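Local coordinates for protein probable ferredoxin-dependent nitrite reductase NirA (Mycobacterium tuberculosis, PDB 1ZJ8) that probably reduces sulfite to sulfide with electrons from ferredoxin, using a siroheme and a [4Fe-4S] cluster, for the biosynthesis of sulfur-containing amino acids and cofactors, at residues I239-L252 with K324-V336. Sequence-based numbering, arbitrary orientation.
Sequences IGVNHPEHGPGLDL and KRPLIDGPAPEPV
With CG set anti to the backbone N (chi1 -170°), H243 swings its imidazole toward the 329-331 backbone; V241, at chi1 72°, sends CG1 toward the carbonyl of P331 and CG2 toward the ring of P333. The H243 ring takes G330 CA at its edge, while P331 approaches obliquely, its CD 3.7 Å from H243 ND1. D329 O, 3.4 Å from H243 ND1, makes too poor an angle for a hydrogen bond. P244 CD lies over one face of the imidazole, offset toward the rim, on the same side of its plane as P331 CD. H246 offers the edge of its own ring to I328, CD2 lying 3.7 Å from I328 CG2.

Farther from the turn, CB of P333 points toward the hairpin and meets V241 CG2 at 4.0 Å, and P333 CG reaches I239 CG2 at 4.2 Å. P333 CD comes 3.6 Å from D251 OD2. That carboxylate is held by a salt bridge to R267 and a hydrogen bond from W253; R267 also bonds to G330 O, so one arginine links the two segments. No hydrogen bond joins them directly; they meet mainly through van der Waals contacts of P331 and P333.

The contact lies away from the cofactor sites, in the first nitrite/sulfite reductase 4Fe-4S domain, with the I239 side chain about 13 Å from the siroheme. The hairpin of strands 236-243 and 249-254, where a classic beta bulge sets two residues, H246 and G247, opposite H243, forms the middle of a six-stranded mixed sheet. Residues 324-336 leave helix 311-323, pair weakly with strand 266-272 around I328 and W271 at one end of the sheet, then cross the hairpin in extended form. W271 meets both histidine rings; L252 CD2 lies 4.4 Å from L327 CD1, and L252 also touches V280 of helix 277-291.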
loop_
_atom_site.group_PDB
_atom_site.type_symbol
_atom_site.label_atom_id
_atom_site.label_comp_id
_atom_site.label_asym_id
_atom_site.label_seq_id
_atom_site.Cartn_x
_atom_site.Cartn_y
_atom_site.Cartn_z
ATOM N N ILE A 239 3.573 2.080 -16.582
ATOM C CA ILE A 239 2.275 1.475 -16.868
ATOM C C ILE A 239 2.172 1.190 -18.362
ATOM O O ILE A 239 2.446 2.057 -19.170
ATOM C CB ILE A 239 1.113 2.389 -16.382
ATOM C CG1 ILE A 239 0.713 2.165 -14.904
ATOM C CG2 ILE A 239 -0.141 2.103 -17.187
ATOM C CD1 ILE A 239 1.729 1.583 -13.966
ATOM N N GLY A 240 1.782 -0.035 -18.707
ATOM C CA GLY A 240 1.728 -0.513 -20.099
ATOM C C GLY A 240 0.986 0.357 -21.102
ATOM O O GLY A 240 -0.034 0.959 -20.767
ATOM N N VAL A 241 1.518 0.428 -22.327
ATOM C CA VAL A 241 0.814 1.024 -23.479
ATOM C C VAL A 241 1.436 0.644 -24.818
ATOM O O VAL A 241 2.656 0.474 -24.931
ATOM C CB VAL A 241 0.740 2.571 -23.430
ATOM C CG1 VAL A 241 2.112 3.213 -23.720
ATOM C CG2 VAL A 241 -0.343 3.080 -24.408
ATOM N N ASN A 242 0.587 0.558 -25.837
ATOM C CA ASN A 242 1.036 0.315 -27.204
ATOM C C ASN A 242 1.469 1.592 -27.893
ATOM O O ASN A 242 0.625 2.435 -28.207
ATOM C CB ASN A 242 -0.100 -0.309 -28.001
ATOM C CG ASN A 242 -0.741 -1.442 -27.265
ATOM O OD1 ASN A 242 -0.102 -2.472 -27.036
ATOM N ND2 ASN A 242 -1.997 -1.250 -26.836
ATOM N N HIS A 243 2.774 1.758 -28.108
ATOM C CA HIS A 243 3.244 2.879 -28.914
ATOM C C HIS A 243 2.857 2.502 -30.346
ATOM O O HIS A 243 3.100 1.361 -30.753
ATOM C CB HIS A 243 4.758 3.129 -28.786
ATOM C CG HIS A 243 5.199 4.419 -29.412
ATOM N ND1 HIS A 243 5.244 5.607 -28.715
ATOM C CD2 HIS A 243 5.559 4.719 -30.680
ATOM C CE1 HIS A 243 5.634 6.576 -29.520
ATOM N NE2 HIS A 243 5.825 6.063 -30.718
ATOM N N PRO A 244 2.221 3.438 -31.098
ATOM C CA PRO A 244 1.759 3.095 -32.444
ATOM C C PRO A 244 2.884 2.678 -33.362
ATOM O O PRO A 244 2.676 1.832 -34.226
ATOM C CB PRO A 244 1.090 4.379 -32.945
ATOM C CG PRO A 244 1.633 5.453 -32.103
ATOM C CD PRO A 244 1.901 4.837 -30.759
ATOM N N GLU A 245 4.060 3.273 -33.186
ATOM C CA GLU A 245 5.232 2.858 -33.948
ATOM C C GLU A 245 5.998 1.704 -33.307
ATOM O O GLU A 245 6.374 0.762 -34.000
ATOM C CB GLU A 245 6.172 4.043 -34.214
ATOM C CG GLU A 245 6.816 3.949 -35.596
ATOM C CD GLU A 245 8.166 4.620 -35.673
ATOM O OE1 GLU A 245 8.268 5.801 -35.254
ATOM O OE2 GLU A 245 9.125 3.956 -36.155
ATOM N N HIS A 246 6.217 1.772 -31.995
ATOM C CA HIS A 246 7.210 0.923 -31.342
ATOM C C HIS A 246 6.597 -0.277 -30.623
ATOM O O HIS A 246 7.320 -1.117 -30.122
ATOM C CB HIS A 246 8.061 1.747 -30.368
ATOM C CG HIS A 246 8.872 2.828 -31.022
ATOM N ND1 HIS A 246 9.596 2.623 -32.180
ATOM C CD2 HIS A 246 9.106 4.113 -30.655
ATOM C CE1 HIS A 246 10.228 3.739 -32.504
ATOM N NE2 HIS A 246 9.951 4.657 -31.594
ATOM N N GLY A 247 5.277 -0.369 -30.568
ATOM C CA GLY A 247 4.625 -1.536 -29.972
ATOM C C GLY A 247 4.527 -1.486 -28.446
ATOM O O GLY A 247 4.627 -0.397 -27.846
ATOM N N PRO A 248 4.341 -2.663 -27.795
ATOM C CA PRO A 248 4.056 -2.648 -26.361
ATOM C C PRO A 248 5.232 -2.177 -25.526
ATOM O O PRO A 248 6.364 -2.541 -25.793
ATOM C CB PRO A 248 3.695 -4.116 -26.045
ATOM C CG PRO A 248 3.440 -4.765 -27.385
ATOM C CD PRO A 248 4.363 -4.043 -28.319
ATOM N N GLY A 249 4.959 -1.352 -24.527
ATOM C CA GLY A 249 6.006 -0.827 -23.652
ATOM C C GLY A 249 5.383 -0.092 -22.484
ATOM O O GLY A 249 4.185 -0.250 -22.225
ATOM N N LEU A 250 6.168 0.729 -21.796
ATOM C CA LEU A 250 5.696 1.306 -20.549
ATOM C C LEU A 250 5.737 2.827 -20.535
ATOM O O LEU A 250 6.777 3.428 -20.790
ATOM C CB LEU A 250 6.487 0.715 -19.371
ATOM C CG LEU A 250 6.175 -0.784 -19.187
ATOM C CD1 LEU A 250 7.087 -1.697 -20.027
ATOM C CD2 LEU A 250 6.258 -1.164 -17.736
ATOM N N ASP A 251 4.593 3.436 -20.242
ATOM C CA ASP A 251 4.503 4.884 -20.087
ATOM C C ASP A 251 4.980 5.278 -18.673
ATOM O O ASP A 251 4.660 4.612 -17.690
ATOM C CB ASP A 251 3.059 5.338 -20.381
ATOM C CG ASP A 251 2.812 6.786 -20.044
ATOM O OD1 ASP A 251 3.783 7.577 -20.054
ATOM O OD2 ASP A 251 1.638 7.138 -19.759
ATOM N N LEU A 252 5.767 6.346 -18.583
ATOM C CA LEU A 252 6.430 6.707 -17.333
ATOM C C LEU A 252 5.665 7.798 -16.621
ATOM O O LEU A 252 5.361 8.833 -17.213
ATOM C CB LEU A 252 7.858 7.177 -17.604
ATOM C CG LEU A 252 8.697 7.690 -16.427
ATOM C CD1 LEU A 252 8.693 6.727 -15.263
ATOM C CD2 LEU A 252 10.139 7.978 -16.851
ATOM N N LYS A 324 22.072 10.343 -20.067
ATOM C CA LYS A 324 22.858 10.858 -21.191
ATOM C C LYS A 324 22.185 10.552 -22.531
ATOM O O LYS A 324 22.871 10.327 -23.522
ATOM C CB LYS A 324 24.284 10.301 -21.197
ATOM C CG LYS A 324 24.973 10.224 -19.846
ATOM C CD LYS A 324 25.192 11.592 -19.204
ATOM C CE LYS A 324 26.416 11.573 -18.274
ATOM N NZ LYS A 324 26.439 10.402 -17.362
ATOM N N ARG A 325 20.857 10.541 -22.576
ATOM C CA ARG A 325 20.143 10.332 -23.846
ATOM C C ARG A 325 18.671 10.747 -23.759
ATOM O O ARG A 325 18.100 10.792 -22.665
ATOM C CB ARG A 325 20.214 8.864 -24.272
ATOM C CG ARG A 325 19.226 7.993 -23.539
ATOM C CD ARG A 325 19.569 6.526 -23.607
ATOM N NE ARG A 325 18.691 5.754 -22.729
ATOM C CZ ARG A 325 17.414 5.473 -22.990
ATOM N NH1 ARG A 325 16.828 5.888 -24.111
ATOM N NH2 ARG A 325 16.716 4.762 -22.119
ATOM N N PRO A 326 18.037 11.033 -24.907
ATOM C CA PRO A 326 16.613 11.358 -24.817
ATOM C C PRO A 326 15.769 10.108 -24.536
ATOM O O PRO A 326 16.231 8.986 -24.786
ATOM C CB PRO A 326 16.291 11.963 -26.198
ATOM C CG PRO A 326 17.346 11.487 -27.106
ATOM C CD PRO A 326 18.537 11.083 -26.295
ATOM N N LEU A 327 14.577 10.315 -23.969
ATOM C CA LEU A 327 13.552 9.285 -23.904
ATOM C C LEU A 327 12.687 9.463 -25.120
ATOM O O LEU A 327 12.531 10.582 -25.605
ATOM C CB LEU A 327 12.695 9.442 -22.663
ATOM C CG LEU A 327 13.402 9.177 -21.341
ATOM C CD1 LEU A 327 12.532 9.611 -20.167
ATOM C CD2 LEU A 327 13.739 7.701 -21.253
ATOM N N ILE A 328 12.137 8.357 -25.612
ATOM C CA ILE A 328 11.205 8.383 -26.731
ATOM C C ILE A 328 9.867 8.951 -26.232
ATOM O O ILE A 328 9.430 8.614 -25.136
ATOM C CB ILE A 328 10.996 6.972 -27.318
ATOM C CG1 ILE A 328 12.329 6.384 -27.809
ATOM C CG2 ILE A 328 9.938 6.970 -28.439
ATOM C CD1 ILE A 328 12.841 5.218 -26.921
ATOM N N ASP A 329 9.247 9.834 -27.019
ATOM C CA ASP A 329 7.927 10.378 -26.708
ATOM C C ASP A 329 6.894 9.257 -26.826
ATOM O O ASP A 329 7.028 8.363 -27.670
ATOM C CB ASP A 329 7.536 11.506 -27.682
ATOM C CG ASP A 329 8.263 12.832 -27.419
ATOM O OD1 ASP A 329 8.940 13.021 -26.373
ATOM O OD2 ASP A 329 8.130 13.714 -28.287
ATOM N N GLY A 330 5.858 9.307 -25.989
ATOM C CA GLY A 330 4.798 8.308 -26.053
ATOM C C GLY A 330 3.476 8.847 -25.567
ATOM O O GLY A 330 3.430 9.846 -24.886
ATOM N N PRO A 331 2.387 8.178 -25.940
ATOM C CA PRO A 331 1.062 8.513 -25.430
ATOM C C PRO A 331 0.735 7.943 -24.053
ATOM O O PRO A 331 1.439 7.066 -23.523
ATOM C CB PRO A 331 0.122 7.869 -26.464
ATOM C CG PRO A 331 0.858 6.677 -26.950
ATOM C CD PRO A 331 2.336 7.057 -26.907
ATOM N N ALA A 332 -0.356 8.462 -23.507
ATOM C CA ALA A 332 -0.989 7.932 -22.322
ATOM C C ALA A 332 -1.960 6.852 -22.759
ATOM O O ALA A 332 -2.500 6.910 -23.850
ATOM C CB ALA A 332 -1.727 9.035 -21.596
ATOM N N PRO A 333 -2.185 5.854 -21.903
ATOM C CA PRO A 333 -3.227 4.870 -22.200
ATOM C C PRO A 333 -4.562 5.401 -21.734
ATOM O O PRO A 333 -4.589 6.246 -20.843
ATOM C CB PRO A 333 -2.811 3.675 -21.355
ATOM C CG PRO A 333 -2.152 4.295 -20.158
ATOM C CD PRO A 333 -1.517 5.589 -20.616
ATOM N N GLU A 334 -5.654 4.924 -22.321
ATOM C CA GLU A 334 -6.994 5.384 -21.924
ATOM C C GLU A 334 -7.231 5.067 -20.459
ATOM O O GLU A 334 -7.256 3.894 -20.082
ATOM C CB GLU A 334 -8.096 4.735 -22.773
ATOM C CG GLU A 334 -8.138 5.228 -24.218
ATOM C CD GLU A 334 -8.653 6.679 -24.367
ATOM O OE1 GLU A 334 -7.971 7.532 -25.014
ATOM O OE2 GLU A 334 -9.745 6.963 -23.828
ATOM N N PRO A 335 -7.408 6.113 -19.624
ATOM C CA PRO A 335 -7.630 5.833 -18.201
ATOM C C PRO A 335 -8.872 4.959 -18.056
ATOM O O PRO A 335 -9.833 5.165 -18.777
ATOM C CB PRO A 335 -7.840 7.233 -17.583
ATOM C CG PRO A 335 -7.280 8.224 -18.588
ATOM C CD PRO A 335 -7.451 7.563 -19.929
ATOM N N VAL A 336 -8.835 3.972 -17.174
ATOM C CA VAL A 336 -9.953 3.050 -17.046
ATOM C C VAL A 336 -11.106 3.746 -16.360
ATOM O O VAL A 336 -10.901 4.728 -15.646
ATOM C CB VAL A 336 -9.554 1.785 -16.295
ATOM C CG1 VAL A 336 -8.679 0.934 -17.201
ATOM C CG2 VAL A 336 -8.843 2.118 -14.948
#